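Local coordinates for protein putative transcription regulator (Lactobacillus plantarum WCFS1, PDB 3COL) that probably binds DNA through a helix-turn-helix domain of the TetR family and thereby regulates transcription, at residues I83-R88 and T139-A144. Residues are numbered along the deposited sequence; the frame is centred on the assembly and turned at random.
Sequences IDVTTR and TAAIDA
Val85 meets Ala141 and Ala140 where the first turn of helix 85-102 comes up against the last turns of helix 133-143, a worked example of a small apolar helix-helix contact in which one valine faces two alanine methyls. The CA atoms of Val85 and Ala141 are 6.0 Å apart, and no hydrogen bond joins the two segments. Both methyls of Val85 take part. Its chi1 of -67° sets CG1 anti to the carbonyl carbon and leaves CG2 between that carbon and the backbone N. Val85 CG2 lies 4.1 Å from CB of Ala141, which is buried and forms the tighter side of the contact. CG1 of Val85 reaches CB of Ala140 at a looser 4.5 Å, and that alanine is exposed to solvent.

Asp84 caps the helix start that carries Val85: its OD2 accepts weak bonds from the backbone N atoms of Thr86 and Thr87, while Asp84 OD1, met on its syn side, 24° out of the carboxylate plane, accepts from Thr87 OG1 at 2.6 Å. Arg88 folds back so that its NE donates to Ile83 O at 2.9 Å, approaching from above the carbonyl plane; NH1 adds a weak bond to the same oxygen, and NH2 is held by Leu78 O. The guanidinium thus links the first turn of helix 85-102 to Ile83 in the loop and to the end of helix 72-78.

The contact belongs to the all-helical body that in TetR-family regulators usually serves ligand binding and dimerisation. One turn before Ala141, Leu137 touches the side chains of Val85 and Arg88. Ala141 also packs on Ile147 of the following loop, whereas Ile142 turns to Val152 and His155 of helix 152-171, placing helix 133-143 between that helix and helix 85-102.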
ATOM      1  N   ILE A  83      -6.207 -12.500 -27.857  1.00 10.13           N
ATOM      2  CA  ILE A  83      -6.773 -11.195 -27.502  1.00  9.23           C
ATOM      3  C   ILE A  83      -5.617 -10.205 -27.286  1.00 11.02           C
ATOM      4  O   ILE A  83      -4.613 -10.531 -26.648  1.00  9.14           O
ATOM      5  CB  ILE A  83      -7.633 -11.262 -26.209  1.00  9.43           C
ATOM      6  CG1 ILE A  83      -8.712 -12.339 -26.319  1.00  7.97           C
ATOM      7  CG2 ILE A  83      -8.249  -9.862 -25.837  1.00  5.59           C
ATOM      8  CD1 ILE A  83      -9.592 -12.255 -27.569  1.00  6.97           C
ATOM      9  N   ASP A  84      -5.725  -8.999 -27.831  1.00 11.96           N
ATOM     10  CA  ASP A  84      -4.573  -8.128 -27.699  1.00 14.09           C
ATOM     11  C   ASP A  84      -4.336  -7.750 -26.228  1.00 13.65           C
ATOM     12  O   ASP A  84      -5.269  -7.709 -25.409  1.00 12.37           O
ATOM     13  CB  ASP A  84      -4.688  -6.903 -28.590  1.00 15.69           C
ATOM     14  CG  ASP A  84      -5.603  -5.885 -28.029  1.00 18.97           C
ATOM     15  OD1 ASP A  84      -6.841  -6.086 -28.133  1.00 21.29           O
ATOM     16  OD2 ASP A  84      -5.077  -4.889 -27.489  1.00 21.39           O
ATOM     17  N   VAL A  85      -3.072  -7.523 -25.881  1.00 12.83           N
ATOM     18  CA  VAL A  85      -2.732  -7.342 -24.475  1.00 12.22           C
ATOM     19  C   VAL A  85      -3.347  -6.114 -23.851  1.00 11.63           C
ATOM     20  O   VAL A  85      -3.566  -6.092 -22.647  1.00 11.39           O
ATOM     21  CB  VAL A  85      -1.207  -7.343 -24.220  1.00 12.68           C
ATOM     22  CG1 VAL A  85      -0.651  -8.722 -24.502  1.00 12.31           C
ATOM     23  CG2 VAL A  85      -0.484  -6.249 -25.068  1.00 13.57           C
ATOM     24  N   THR A  86      -3.608  -5.085 -24.661  1.00 12.07           N
ATOM     25  CA  THR A  86      -4.125  -3.803 -24.178  1.00 11.82           C
ATOM     26  C   THR A  86      -5.520  -3.985 -23.648  1.00 11.85           C
ATOM     27  O   THR A  86      -5.887  -3.433 -22.583  1.00 11.70           O
ATOM     28  CB  THR A  86      -4.066  -2.689 -25.311  1.00 12.48           C
ATOM     29  OG1 THR A  86      -2.701  -2.347 -25.540  1.00 14.08           O
ATOM     30  CG2 THR A  86      -4.826  -1.408 -24.922  1.00 11.44           C
ATOM     31  N   THR A  87      -6.310  -4.733 -24.423  1.00 11.50           N
ATOM     32  CA  THR A  87      -7.667  -5.129 -24.044  1.00 10.72           C
ATOM     33  C   THR A  87      -7.646  -5.991 -22.739  1.00 10.40           C
ATOM     34  O   THR A  87      -8.418  -5.740 -21.822  1.00 10.08           O
ATOM     35  CB  THR A  87      -8.340  -5.909 -25.213  1.00  9.94           C
ATOM     36  OG1 THR A  87      -8.428  -5.041 -26.354  1.00 10.02           O
ATOM     37  CG2 THR A  87      -9.757  -6.394 -24.844  1.00 10.44           C
ATOM     38  N   ARG A  88      -6.795  -7.017 -22.695  1.00  9.52           N
ATOM     39  CA  ARG A  88      -6.746  -7.898 -21.530  1.00  9.94           C
ATOM     40  C   ARG A  88      -6.290  -7.176 -20.263  1.00  9.94           C
ATOM     41  O   ARG A  88      -6.794  -7.473 -19.203  1.00 10.65           O
ATOM     42  CB  ARG A  88      -5.833  -9.119 -21.780  1.00 10.08           C
ATOM     43  CG  ARG A  88      -6.400 -10.093 -22.797  1.00  8.40           C
ATOM     44  CD  ARG A  88      -5.527 -11.343 -22.835  1.00  9.10           C
ATOM     45  NE  ARG A  88      -4.454 -11.218 -23.813  1.00  9.37           N
ATOM     46  CZ  ARG A  88      -3.345 -11.948 -23.817  1.00 11.90           C
ATOM     47  NH1 ARG A  88      -2.448 -11.758 -24.781  1.00 12.98           N
ATOM     48  NH2 ARG A  88      -3.134 -12.856 -22.871  1.00  8.61           N
ATOM     49  N   THR A 139       4.356  -9.451 -18.639  1.00 14.73           N
ATOM     50  CA  THR A 139       5.638  -9.649 -19.351  1.00 14.71           C
ATOM     51  C   THR A 139       5.486  -9.618 -20.874  1.00 14.41           C
ATOM     52  O   THR A 139       6.318  -9.018 -21.596  1.00 13.36           O
ATOM     53  CB  THR A 139       6.423 -10.924 -18.867  1.00 16.37           C
ATOM     54  OG1 THR A 139       5.687 -12.108 -19.194  1.00 19.30           O
ATOM     55  CG2 THR A 139       6.588 -10.895 -17.385  1.00 16.39           C
ATOM     56  N   ALA A 140       4.412 -10.233 -21.368  1.00 13.85           N
ATOM     57  CA  ALA A 140       4.108 -10.187 -22.799  1.00 13.92           C
ATOM     58  C   ALA A 140       3.878  -8.749 -23.272  1.00 13.22           C
ATOM     59  O   ALA A 140       4.391  -8.345 -24.304  1.00 12.36           O
ATOM     60  CB  ALA A 140       2.904 -11.072 -23.125  1.00 14.45           C
ATOM     61  N   ALA A 141       3.172  -7.960 -22.455  1.00 13.50           N
ATOM     62  CA  ALA A 141       2.945  -6.548 -22.748  1.00 12.96           C
ATOM     63  C   ALA A 141       4.263  -5.750 -22.706  1.00 13.09           C
ATOM     64  O   ALA A 141       4.468  -4.820 -23.498  1.00 13.36           O
ATOM     65  CB  ALA A 141       1.888  -5.961 -21.758  1.00 11.70           C
ATOM     66  N   ILE A 142       5.136  -6.100 -21.769  1.00 13.27           N
ATOM     67  CA  ILE A 142       6.452  -5.484 -21.697  1.00 13.67           C
ATOM     68  C   ILE A 142       7.253  -5.839 -22.959  1.00 14.20           C
ATOM     69  O   ILE A 142       7.778  -4.959 -23.615  1.00 13.79           O
ATOM     70  CB  ILE A 142       7.204  -5.865 -20.398  1.00 12.93           C
ATOM     71  CG1 ILE A 142       6.567  -5.175 -19.201  1.00 12.97           C
ATOM     72  CG2 ILE A 142       8.675  -5.471 -20.464  1.00 13.51           C
ATOM     73  CD1 ILE A 142       6.889  -5.843 -17.874  1.00 11.68           C
ATOM     74  N   ASP A 143       7.312  -7.118 -23.311  1.00 15.08           N
ATOM     75  CA  ASP A 143       8.023  -7.532 -24.530  1.00 16.67           C
ATOM     76  C   ASP A 143       7.525  -6.852 -25.807  1.00 17.23           C
ATOM     77  O   ASP A 143       8.318  -6.574 -26.708  1.00 16.28           O
ATOM     78  CB  ASP A 143       7.998  -9.050 -24.692  1.00 16.79           C
ATOM     79  CG  ASP A 143       8.901  -9.540 -25.838  1.00 21.12           C
ATOM     80  OD1 ASP A 143      10.135  -9.271 -25.835  1.00 20.93           O
ATOM     81  OD2 ASP A 143       8.355 -10.203 -26.748  1.00 23.24           O
ATOM     82  N   ALA A 144       6.219  -6.567 -25.870  1.00 18.63           N
ATOM     83  CA  ALA A 144       5.619  -5.995 -27.069  1.00 18.64           C
ATOM     84  C   ALA A 144       5.836  -4.483 -27.120  1.00 19.02           C
ATOM     85  O   ALA A 144       5.461  -3.827 -28.093  1.00 19.81           O
ATOM     86  CB  ALA A 144       4.170  -6.313 -27.116  1.00 19.27           C
TER